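4-hydroxyphenylpyruvate dioxygenase (PDB 5HMQ) acts as a metal-dependent 3-dehydroshikimate dehydratase, converting 3-dehydroshikimate to protocatechuate and water in quinate and shikimate degradation, and shows no hydroxyphenylpyruvate dioxygenase activity. Local coordinates at residues L166-H170 against W207-R212; M194-I199 against G216-M222; F190-A195 against P237-I242. All blocks are in the same frame, centred on the assembly; numbering follows the deposited sequence.

How the interactions relate
All three contacts sit in the xylose isomerase-like TIM barrel, along or just beyond the C-terminal ends of strands 162-167, 189-194 and 238-240, with centres 9 to 13 Å apart. Along the chain come 166-170, then 190-195 running on into 194-199, then 207-212, 216-222 and 237-242, so the segments of interaction 1 alternate with those of the other two. Interactions 1 and 3 share the magnesium ion and its two waters. Interactions 2 and 3 share Met194 and Ala195, where strand 189-194 gives way to its loop, and Ser168 probably hydrogen-bonds Ala195 N. The metal site at the C-terminal ends of the strands is therefore continuous with the packing of the loops that follow them.

Interaction 1: residues L166-H170 against W207-R212; sequences LDSFH and WSRHFR. With MG (magnesium ion), chain K.
Arg212 forms a salt bridge with Asp167, gripping it end-on: NH1 and NH2 both donate to the single oxygen OD2, NH1 at 3.0 Å on its syn side and NH2 at 3.2 Å from above the carboxylate plane. The same OD2 binds the magnesium ion at 2.1 Å, so one oxygen serves a metal and an arginine together. NH2 also lies over the His170 ring, near its rim, while His170 NE2 reaches a metal-bound water at 2.6 Å.

A second shell fixes the guanidinium. Ser208 OG accepts from Arg212 NE at 3.0 Å, NH1 also donates to Glu241 O, and CB of Phe169 rests on one guanidinium face. With CG of Phe169 opposite its backbone N (chi1 -179°), the ring extends to helix 204-211. There its CZ edge meets the face of Trp207 in a T-shaped pair, the Phe169 ring centroid 4.8 Å from that of the Trp207 five-membered ring and the planes at 79°, and its CE1 packs on Ser208 CB. Asp167 is itself the N-cap of helix 168-172, its OD1 taking weak bonds from Phe169 N and His170 N. A short carboxylate suits this place, since one oxygen caps the helix while the other binds metal.

OD2 thus bridges magnesium and Arg212, and the two-nitrogen grip is consistent with a carboxylate held in one orientation at the metal.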
loop_
_atom_site.group_PDB
_atom_site.type_symbol
_atom_site.label_atom_id
_atom_site.label_comp_id
_atom_site.label_asym_id
_atom_site.label_seq_id
_atom_site.Cartn_x
_atom_site.Cartn_y
_atom_site.Cartn_z
ATOM N N LEU C 166 -24.102 -17.631 -7.404
ATOM C CA LEU C 166 -24.507 -16.237 -7.305
ATOM C C LEU C 166 -23.323 -15.375 -6.889
ATOM O O LEU C 166 -22.559 -15.742 -5.991
ATOM C CB LEU C 166 -25.655 -16.063 -6.306
ATOM C CG LEU C 166 -26.959 -16.797 -6.625
ATOM C CD1 LEU C 166 -27.930 -16.710 -5.456
ATOM C CD2 LEU C 166 -27.592 -16.240 -7.890
ATOM N N ASP C 167 -23.196 -14.219 -7.537
ATOM C CA ASP C 167 -22.109 -13.275 -7.302
ATOM C C ASP C 167 -22.728 -11.900 -7.105
ATOM O O ASP C 167 -23.333 -11.355 -8.034
ATOM C CB ASP C 167 -21.123 -13.277 -8.479
ATOM C CG ASP C 167 -19.935 -12.348 -8.270
ATOM O OD1 ASP C 167 -20.129 -11.173 -7.892
ATOM O OD2 ASP C 167 -18.792 -12.799 -8.500
ATOM N N SER C 168 -22.566 -11.340 -5.903
ATOM C CA SER C 168 -23.267 -10.106 -5.562
ATOM C C SER C 168 -22.873 -8.953 -6.477
ATOM O O SER C 168 -23.713 -8.099 -6.786
ATOM C CB SER C 168 -23.011 -9.734 -4.101
ATOM O OG SER C 168 -21.639 -9.477 -3.869
ATOM N N PHE C 169 -21.621 -8.905 -6.934
ATOM C CA PHE C 169 -21.226 -7.804 -7.806
ATOM C C PHE C 169 -21.904 -7.908 -9.165
ATOM O O PHE C 169 -22.439 -6.919 -9.678
ATOM C CB PHE C 169 -19.708 -7.748 -7.982
ATOM C CG PHE C 169 -19.260 -6.610 -8.860
ATOM C CD1 PHE C 169 -19.248 -6.738 -10.242
ATOM C CD2 PHE C 169 -18.890 -5.396 -8.305
ATOM C CE1 PHE C 169 -18.871 -5.685 -11.046
ATOM C CE2 PHE C 169 -18.501 -4.341 -9.107
ATOM C CZ PHE C 169 -18.489 -4.488 -10.478
ATOM N N HIS C 170 -21.879 -9.096 -9.776
ATOM C CA HIS C 170 -22.448 -9.249 -11.112
ATOM C C HIS C 170 -23.934 -8.918 -11.129
ATOM O O HIS C 170 -24.450 -8.435 -12.143
ATOM C CB HIS C 170 -22.213 -10.670 -11.628
ATOM C CG HIS C 170 -20.783 -10.966 -11.958
ATOM N ND1 HIS C 170 -20.053 -10.213 -12.854
ATOM C CD2 HIS C 170 -19.947 -11.935 -11.514
ATOM C CE1 HIS C 170 -18.830 -10.706 -12.946
ATOM N NE2 HIS C 170 -18.740 -11.750 -12.143
ATOM N N TRP C 207 -14.998 -2.042 -13.950
ATOM C CA TRP C 207 -15.529 -1.861 -12.603
ATOM C C TRP C 207 -15.282 -3.095 -11.743
ATOM O O TRP C 207 -14.873 -2.982 -10.581
ATOM C CB TRP C 207 -17.023 -1.541 -12.701
ATOM C CG TRP C 207 -17.723 -1.177 -11.424
ATOM C CD1 TRP C 207 -17.164 -0.982 -10.195
ATOM C CD2 TRP C 207 -19.128 -0.946 -11.267
ATOM N NE1 TRP C 207 -18.138 -0.657 -9.280
ATOM C CE2 TRP C 207 -19.352 -0.628 -9.914
ATOM C CE3 TRP C 207 -20.220 -0.984 -12.141
ATOM C CZ2 TRP C 207 -20.622 -0.347 -9.414
ATOM C CZ3 TRP C 207 -21.479 -0.706 -11.643
ATOM C CH2 TRP C 207 -21.670 -0.392 -10.293
ATOM N N SER C 208 -15.515 -4.286 -12.301
ATOM C CA SER C 208 -15.285 -5.516 -11.550
ATOM C C SER C 208 -13.801 -5.793 -11.367
ATOM O O SER C 208 -13.392 -6.317 -10.325
ATOM C CB SER C 208 -15.946 -6.698 -12.260
ATOM O OG SER C 208 -15.663 -7.916 -11.598
ATOM N N ARG C 209 -12.986 -5.435 -12.360
ATOM C CA ARG C 209 -11.569 -5.777 -12.330
ATOM C C ARG C 209 -10.840 -5.072 -11.192
ATOM O O ARG C 209 -9.996 -5.679 -10.522
ATOM C CB ARG C 209 -10.923 -5.415 -13.671
ATOM C CG ARG C 209 -9.406 -5.542 -13.687
ATOM C CD ARG C 209 -8.812 -5.342 -15.079
ATOM N NE ARG C 209 -9.080 -6.446 -16.000
ATOM C CZ ARG C 209 -9.663 -6.302 -17.187
ATOM N NH1 ARG C 209 -10.039 -5.098 -17.599
ATOM N NH2 ARG C 209 -9.864 -7.358 -17.962
ATOM N N HIS C 210 -11.162 -3.801 -10.941
ATOM C CA HIS C 210 -10.337 -2.976 -10.075
ATOM C C HIS C 210 -10.986 -2.541 -8.768
ATOM O O HIS C 210 -10.258 -2.171 -7.842
ATOM C CB HIS C 210 -9.886 -1.709 -10.820
ATOM C CG HIS C 210 -9.078 -1.980 -12.051
ATOM N ND1 HIS C 210 -7.799 -2.491 -12.005
ATOM C CD2 HIS C 210 -9.359 -1.786 -13.361
ATOM C CE1 HIS C 210 -7.331 -2.611 -13.235
ATOM N NE2 HIS C 210 -8.258 -2.190 -14.077
ATOM N N PHE C 211 -12.315 -2.555 -8.653
ATOM C CA PHE C 211 -12.963 -1.899 -7.520
ATOM C C PHE C 211 -13.759 -2.819 -6.604
ATOM O O PHE C 211 -14.475 -2.319 -5.729
ATOM C CB PHE C 211 -13.845 -0.752 -8.014
ATOM C CG PHE C 211 -13.068 0.346 -8.667
ATOM C CD1 PHE C 211 -12.480 1.335 -7.900
ATOM C CD2 PHE C 211 -12.896 0.377 -10.038
ATOM C CE1 PHE C 211 -11.747 2.345 -8.486
ATOM C CE2 PHE C 211 -12.166 1.389 -10.631
ATOM C CZ PHE C 211 -11.590 2.374 -9.852
ATOM N N ARG C 212 -13.663 -4.134 -6.764
ATOM C CA ARG C 212 -14.303 -5.019 -5.801
ATOM C C ARG C 212 -13.625 -4.876 -4.442
ATOM O O ARG C 212 -12.407 -4.700 -4.356
ATOM C CB ARG C 212 -14.239 -6.470 -6.271
ATOM C CG ARG C 212 -15.323 -6.866 -7.253
ATOM C CD ARG C 212 -15.213 -8.340 -7.600
ATOM N NE ARG C 212 -16.097 -8.720 -8.698
ATOM C CZ ARG C 212 -16.787 -9.855 -8.742
ATOM N NH1 ARG C 212 -16.706 -10.725 -7.744
ATOM N NH2 ARG C 212 -17.563 -10.119 -9.786
HETATM MG MG MG K . -17.671 -14.354 -9.357
HETATM O O HOH W 1 -17.019 -13.326 -10.917
HETATM O O HOH W 2 -16.511 -15.880 -10.019
#

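Interaction 2: residues M194-I199 against G216-M222; sequences MADAPI and GQGEMDM
Asp196 turns its CG away from its own backbone N (chi1 -155°), which carries the carboxylate into the bend of 216-222, and Met220 brings an extended side chain past it in the opposite sense. Asp196 OD1 takes Met220 N on its syn lone pair at 3.0 Å and is met from above the plane by the adjacent Ala197 N. Its other oxygen, OD2, receives Gly216 N at 3.0 Å on the anti side, while Gly218 N makes a weak bond to OD2 at 2.9 Å. A water bridges OD2 to Met220 O. Aspartate suits the spot because a short, two-oxygen acceptor can collect several backbone N-H groups that belong to no helix or strand. Gly218, having no CB, lets its backbone lie close against Asp196 OD1 and Ala197 N.

The contact joins the two loops flanking helix 204-211 in the TIM barrel: 194-199 leaves the seventh strand, and 216-222 leads into helix 222-231 before the eighth. Ser168, at the start of helix 168-172, packs against Met222.

Farther along, Glu219 N donates almost straight to Ala197 O at 3.0 Å, and in the other direction Glu219 OE2 accepts from Ile199 N at 2.8 Å. Glutamate's length lets its carboxylate reach the Ile199 N-H, with its CG lying against Ile199 CG1. The three methionines, present as selenomethionine, supply long flexible side chains that make the apolar part of the contact. Met222, bent at chi2 and chi3, brings its SE to 3.8 Å from Met194 CE and its CE against Ala195 O. Met220 instead stays extended beyond CG, with CG 3.8 Å from Ile199 CD1 and SE beside Ala197 CB.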
loop_
_atom_site.group_PDB
_atom_site.type_symbol
_atom_site.label_atom_id
_atom_site.label_comp_id
_atom_site.label_asym_id
_atom_site.label_seq_id
_atom_site.Cartn_x
_atom_site.Cartn_y
_atom_site.Cartn_z
HETATM N N MSE C 194 -19.659 -13.170 -2.288
HETATM C CA MSE C 194 -19.946 -11.792 -1.912
HETATM C C MSE C 194 -18.811 -10.884 -2.366
HETATM O O MSE C 194 -17.640 -11.188 -2.145
HETATM C CB MSE C 194 -20.152 -11.665 -0.402
HETATM C CG MSE C 194 -21.234 -12.571 0.162
HETATM SE SE MSE C 194 -22.991 -12.341 -0.659
HETATM C CE MSE C 194 -23.323 -10.472 -0.206
ATOM N N ALA C 195 -19.164 -9.775 -3.011
ATOM C CA ALA C 195 -18.179 -8.781 -3.427
ATOM C C ALA C 195 -18.845 -7.417 -3.408
ATOM O O ALA C 195 -19.831 -7.201 -4.118
ATOM C CB ALA C 195 -17.629 -9.094 -4.819
ATOM N N ASP C 196 -18.286 -6.492 -2.638
ATOM C CA ASP C 196 -18.793 -5.132 -2.566
ATOM C C ASP C 196 -17.995 -4.232 -3.503
ATOM O O ASP C 196 -16.937 -4.608 -4.014
ATOM C CB ASP C 196 -18.728 -4.618 -1.123
ATOM C CG ASP C 196 -19.732 -3.517 -0.845
ATOM O OD1 ASP C 196 -20.403 -3.071 -1.799
ATOM O OD2 ASP C 196 -19.854 -3.101 0.326
ATOM N N ALA C 197 -18.517 -3.023 -3.725
ATOM C CA ALA C 197 -17.880 -2.072 -4.631
ATOM C C ALA C 197 -18.510 -0.690 -4.506
ATOM O O ALA C 197 -19.686 -0.571 -4.134
ATOM C CB ALA C 197 -17.982 -2.554 -6.080
ATOM N N PRO C 198 -17.769 0.375 -4.808
ATOM C CA PRO C 198 -18.404 1.686 -4.958
ATOM C C PRO C 198 -19.270 1.724 -6.205
ATOM O O PRO C 198 -18.994 1.049 -7.201
ATOM C CB PRO C 198 -17.214 2.644 -5.075
ATOM C CG PRO C 198 -16.132 1.801 -5.660
ATOM C CD PRO C 198 -16.317 0.437 -5.048
ATOM N N ILE C 199 -20.335 2.517 -6.141
ATOM C CA ILE C 199 -21.216 2.688 -7.292
ATOM C C ILE C 199 -20.550 3.661 -8.257
ATOM O O ILE C 199 -20.346 4.836 -7.932
ATOM C CB ILE C 199 -22.603 3.189 -6.870
ATOM C CG1 ILE C 199 -23.230 2.235 -5.854
ATOM C CG2 ILE C 199 -23.504 3.298 -8.086
ATOM C CD1 ILE C 199 -23.308 0.793 -6.314
ATOM N N GLY C 216 -19.291 -4.149 3.098
ATOM C CA GLY C 216 -19.225 -3.041 4.016
ATOM C C GLY C 216 -18.229 -1.969 3.629
ATOM O O GLY C 216 -18.342 -0.836 4.111
ATOM N N GLN C 217 -17.265 -2.294 2.768
ATOM C CA GLN C 217 -16.277 -1.328 2.310
ATOM C C GLN C 217 -16.727 -0.561 1.075
ATOM O O GLN C 217 -16.090 0.436 0.719
ATOM C CB GLN C 217 -14.947 -2.037 2.027
ATOM C CG GLN C 217 -14.350 -2.719 3.251
ATOM C CD GLN C 217 -13.096 -3.511 2.932
ATOM O OE1 GLN C 217 -12.917 -3.990 1.813
ATOM N NE2 GLN C 217 -12.221 -3.658 3.920
ATOM N N GLY C 218 -17.795 -0.998 0.414
ATOM C CA GLY C 218 -18.325 -0.275 -0.724
ATOM C C GLY C 218 -19.691 0.290 -0.397
ATOM O O GLY C 218 -19.977 0.568 0.770
ATOM N N GLU C 219 -20.546 0.465 -1.404
ATOM C CA GLU C 219 -21.865 1.043 -1.174
ATOM C C GLU C 219 -22.979 0.181 -1.760
ATOM O O GLU C 219 -24.093 0.674 -1.963
ATOM C CB GLU C 219 -21.940 2.473 -1.716
ATOM C CG GLU C 219 -21.114 2.714 -2.955
ATOM C CD GLU C 219 -20.784 4.180 -3.161
ATOM O OE1 GLU C 219 -21.131 5.002 -2.288
ATOM O OE2 GLU C 219 -20.173 4.511 -4.198
HETATM N N MSE C 220 -22.706 -1.090 -2.031
HETATM C CA MSE C 220 -23.743 -2.013 -2.477
HETATM C C MSE C 220 -24.473 -2.616 -1.281
HETATM O O MSE C 220 -23.926 -2.689 -0.180
HETATM C CB MSE C 220 -23.148 -3.118 -3.348
HETATM C CG MSE C 220 -22.711 -2.647 -4.723
HETATM SE SE MSE C 220 -21.788 -4.030 -5.741
HETATM C CE MSE C 220 -21.798 -3.165 -7.490
ATOM N N ASP C 221 -25.713 -3.046 -1.504
ATOM C CA ASP C 221 -26.566 -3.571 -0.439
ATOM C C ASP C 221 -26.329 -5.072 -0.336
ATOM O O ASP C 221 -27.043 -5.884 -0.929
ATOM C CB ASP C 221 -28.027 -3.238 -0.716
ATOM C CG ASP C 221 -28.950 -3.661 0.412
ATOM O OD1 ASP C 221 -28.454 -3.926 1.525
ATOM O OD2 ASP C 221 -30.175 -3.725 0.182
HETATM N N MSE C 222 -25.310 -5.442 0.434
HETATM C CA MSE C 222 -24.915 -6.837 0.612
HETATM C C MSE C 222 -25.996 -7.654 1.310
HETATM O O MSE C 222 -26.342 -8.754 0.876
HETATM C CB MSE C 222 -23.623 -6.908 1.420
HETATM C CG MSE C 222 -22.480 -6.140 0.787
HETATM SE SE MSE C 222 -21.495 -7.200 -0.494
HETATM C CE MSE C 222 -22.163 -6.553 -2.160
HETATM O O HOH W 3 -22.123 -2.384 1.872
#

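Interaction 3: residues F190-A195 against P237-I242; sequences FFVQMA and PLSLEI. With MG (magnesium ion), chain K.
The amide of Gln193 and the carboxylate of Glu241 meet at one magnesium ion, their planes 52° apart. Gln193 OE1 binds the metal at 2.0 Å and Glu241 OE1 at 2.1 Å. Glu241 reaches it on an extended chain, CG opposite the backbone N (chi1 -172°). These two oxygens lie close together because the ion draws both in; no hydrogen bond links them. Beyond the metal, Gln193 NE2 donates to Glu32, and Glu241 OE2 accepts from Gln63 and from a metal-bound water at 2.7 Å. The ligand groups are thereby held against rotation. A neutral amide suits one of the four places, as it supplies a carbonyl oxygen to the metal and keeps an N-H for Glu32. The third flat group, the Phe191 ring, is met obliquely, with CE1 3.6 Å from Pro237 CB and CE2 against Ser239 CB.

Strands 190-194 and 238-240 run parallel, their short axes 39° apart. Ser239 is bound through both its N and its O: its N donates to Val192 O at 2.9 Å, and Met194 N donates to its O at 2.7 Å, nearly straight. Glu241 N then bonds Met194 O at 3.3 Å. Ser239 shares a face of the sheet with Gln193 and, small and polar, suits the barrel interior, where its OG bonds Glu32. On the face of Val192, Met194, Leu238 and Leu240, branched and flexible apolar groups pack together: Leu238 CD1 touches Met194 CG and Val192 CG1. Helices 222-231 and 252-276 cover this outer face.

With Leu238 also bonded through its backbone to Gln4, strand 238-240, the eighth, helps close the barrel. Glu136 and Asp167 complete the metal site, whose ligands come at the C-terminal ends of four successive strands, Glu241 just beyond the last, as in xylose isomerase-like TIM barrels.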
loop_
_atom_site.group_PDB
_atom_site.type_symbol
_atom_site.label_atom_id
_atom_site.label_comp_id
_atom_site.label_asym_id
_atom_site.label_seq_id
_atom_site.Cartn_x
_atom_site.Cartn_y
_atom_site.Cartn_z
ATOM N N PHE C 190 -25.567 -23.526 -5.667
ATOM C CA PHE C 190 -24.377 -24.265 -5.266
ATOM C C PHE C 190 -23.330 -23.419 -4.555
ATOM O O PHE C 190 -22.523 -23.976 -3.802
ATOM C CB PHE C 190 -23.723 -24.932 -6.482
ATOM C CG PHE C 190 -24.443 -26.159 -6.970
ATOM C CD1 PHE C 190 -25.614 -26.587 -6.360
ATOM C CD2 PHE C 190 -23.934 -26.898 -8.027
ATOM C CE1 PHE C 190 -26.271 -27.721 -6.807
ATOM C CE2 PHE C 190 -24.586 -28.036 -8.476
ATOM C CZ PHE C 190 -25.757 -28.446 -7.868
ATOM N N PHE C 191 -23.322 -22.104 -4.755
ATOM C CA PHE C 191 -22.234 -21.294 -4.227
ATOM C C PHE C 191 -22.638 -19.829 -4.269
ATOM O O PHE C 191 -23.360 -19.399 -5.172
ATOM C CB PHE C 191 -20.946 -21.512 -5.030
ATOM C CG PHE C 191 -19.693 -21.341 -4.226
ATOM C CD1 PHE C 191 -19.193 -22.391 -3.474
ATOM C CD2 PHE C 191 -19.017 -20.135 -4.216
ATOM C CE1 PHE C 191 -18.039 -22.243 -2.733
ATOM C CE2 PHE C 191 -17.862 -19.980 -3.478
ATOM C CZ PHE C 191 -17.373 -21.034 -2.732
ATOM N N VAL C 192 -22.157 -19.068 -3.289
ATOM C CA VAL C 192 -22.450 -17.643 -3.179
ATOM C C VAL C 192 -21.138 -16.901 -2.982
ATOM O O VAL C 192 -20.393 -17.191 -2.037
ATOM C CB VAL C 192 -23.421 -17.337 -2.025
ATOM C CG1 VAL C 192 -23.571 -15.830 -1.841
ATOM C CG2 VAL C 192 -24.774 -17.982 -2.278
ATOM N N GLN C 193 -20.855 -15.952 -3.870
ATOM C CA GLN C 193 -19.685 -15.088 -3.774
ATOM C C GLN C 193 -20.145 -13.684 -3.412
ATOM O O GLN C 193 -20.932 -13.079 -4.147
ATOM C CB GLN C 193 -18.904 -15.060 -5.087
ATOM C CG GLN C 193 -18.333 -16.391 -5.528
ATOM C CD GLN C 193 -17.643 -16.287 -6.870
ATOM O OE1 GLN C 193 -18.075 -15.528 -7.738
ATOM N NE2 GLN C 193 -16.560 -17.037 -7.047
HETATM N N MSE C 194 -19.659 -13.170 -2.288
HETATM C CA MSE C 194 -19.946 -11.792 -1.912
HETATM C C MSE C 194 -18.811 -10.884 -2.366
HETATM O O MSE C 194 -17.640 -11.188 -2.145
HETATM C CB MSE C 194 -20.152 -11.665 -0.402
HETATM C CG MSE C 194 -21.234 -12.571 0.162
HETATM SE SE MSE C 194 -22.991 -12.341 -0.659
HETATM C CE MSE C 194 -23.323 -10.472 -0.206
ATOM N N ALA C 195 -19.164 -9.775 -3.011
ATOM C CA ALA C 195 -18.179 -8.781 -3.427
ATOM C C ALA C 195 -18.845 -7.417 -3.408
ATOM O O ALA C 195 -19.831 -7.201 -4.118
ATOM C CB ALA C 195 -17.629 -9.094 -4.819
ATOM N N PRO C 237 -21.830 -22.832 1.150
ATOM C CA PRO C 237 -20.706 -21.930 1.426
ATOM C C PRO C 237 -21.063 -20.472 1.168
ATOM O O PRO C 237 -21.807 -20.144 0.240
ATOM C CB PRO C 237 -19.614 -22.418 0.465
ATOM C CG PRO C 237 -20.010 -23.814 0.103
ATOM C CD PRO C 237 -21.507 -23.810 0.099
ATOM N N LEU C 238 -20.519 -19.598 2.018
ATOM C CA LEU C 238 -20.597 -18.146 1.857
ATOM C C LEU C 238 -19.184 -17.616 1.664
ATOM O O LEU C 238 -18.361 -17.705 2.580
ATOM C CB LEU C 238 -21.256 -17.485 3.066
ATOM C CG LEU C 238 -21.359 -15.962 3.000
ATOM C CD1 LEU C 238 -22.380 -15.511 1.966
ATOM C CD2 LEU C 238 -21.654 -15.383 4.375
ATOM N N SER C 239 -18.907 -17.047 0.491
ATOM C CA SER C 239 -17.531 -16.795 0.087
ATOM C C SER C 239 -17.333 -15.336 -0.311
ATOM O O SER C 239 -18.271 -14.532 -0.350
ATOM C CB SER C 239 -17.117 -17.712 -1.067
ATOM O OG SER C 239 -15.713 -17.667 -1.265
ATOM N N LEU C 240 -16.076 -15.014 -0.610
ATOM C CA LEU C 240 -15.631 -13.676 -0.978
ATOM C C LEU C 240 -14.788 -13.781 -2.239
ATOM O O LEU C 240 -13.903 -14.637 -2.321
ATOM C CB LEU C 240 -14.806 -13.038 0.141
ATOM C CG LEU C 240 -15.503 -12.825 1.481
ATOM C CD1 LEU C 240 -14.472 -12.551 2.551
ATOM C CD2 LEU C 240 -16.489 -11.686 1.383
ATOM N N GLU C 241 -15.040 -12.904 -3.209
ATOM C CA GLU C 241 -14.255 -12.885 -4.445
ATOM C C GLU C 241 -13.909 -11.434 -4.768
ATOM O O GLU C 241 -14.756 -10.677 -5.252
ATOM C CB GLU C 241 -14.988 -13.552 -5.605
ATOM C CG GLU C 241 -14.104 -13.720 -6.839
ATOM C CD GLU C 241 -14.873 -14.140 -8.072
ATOM O OE1 GLU C 241 -16.046 -13.733 -8.216
ATOM O OE2 GLU C 241 -14.299 -14.873 -8.907
ATOM N N ILE C 242 -12.659 -11.063 -4.498
ATOM C CA ILE C 242 -12.088 -9.786 -4.896
ATOM C C ILE C 242 -10.950 -10.076 -5.859
ATOM O O ILE C 242 -10.312 -11.130 -5.781
ATOM C CB ILE C 242 -11.571 -9.016 -3.657
ATOM C CG1 ILE C 242 -12.694 -8.812 -2.649
ATOM C CG2 ILE C 242 -10.929 -7.684 -4.041
ATOM C CD1 ILE C 242 -13.943 -8.247 -3.241
HETATM MG MG MG K . -17.671 -14.354 -9.357
HETATM O O HOH W 2 -16.511 -15.880 -10.019
HETATM O O HOH W 1 -17.019 -13.326 -10.917
#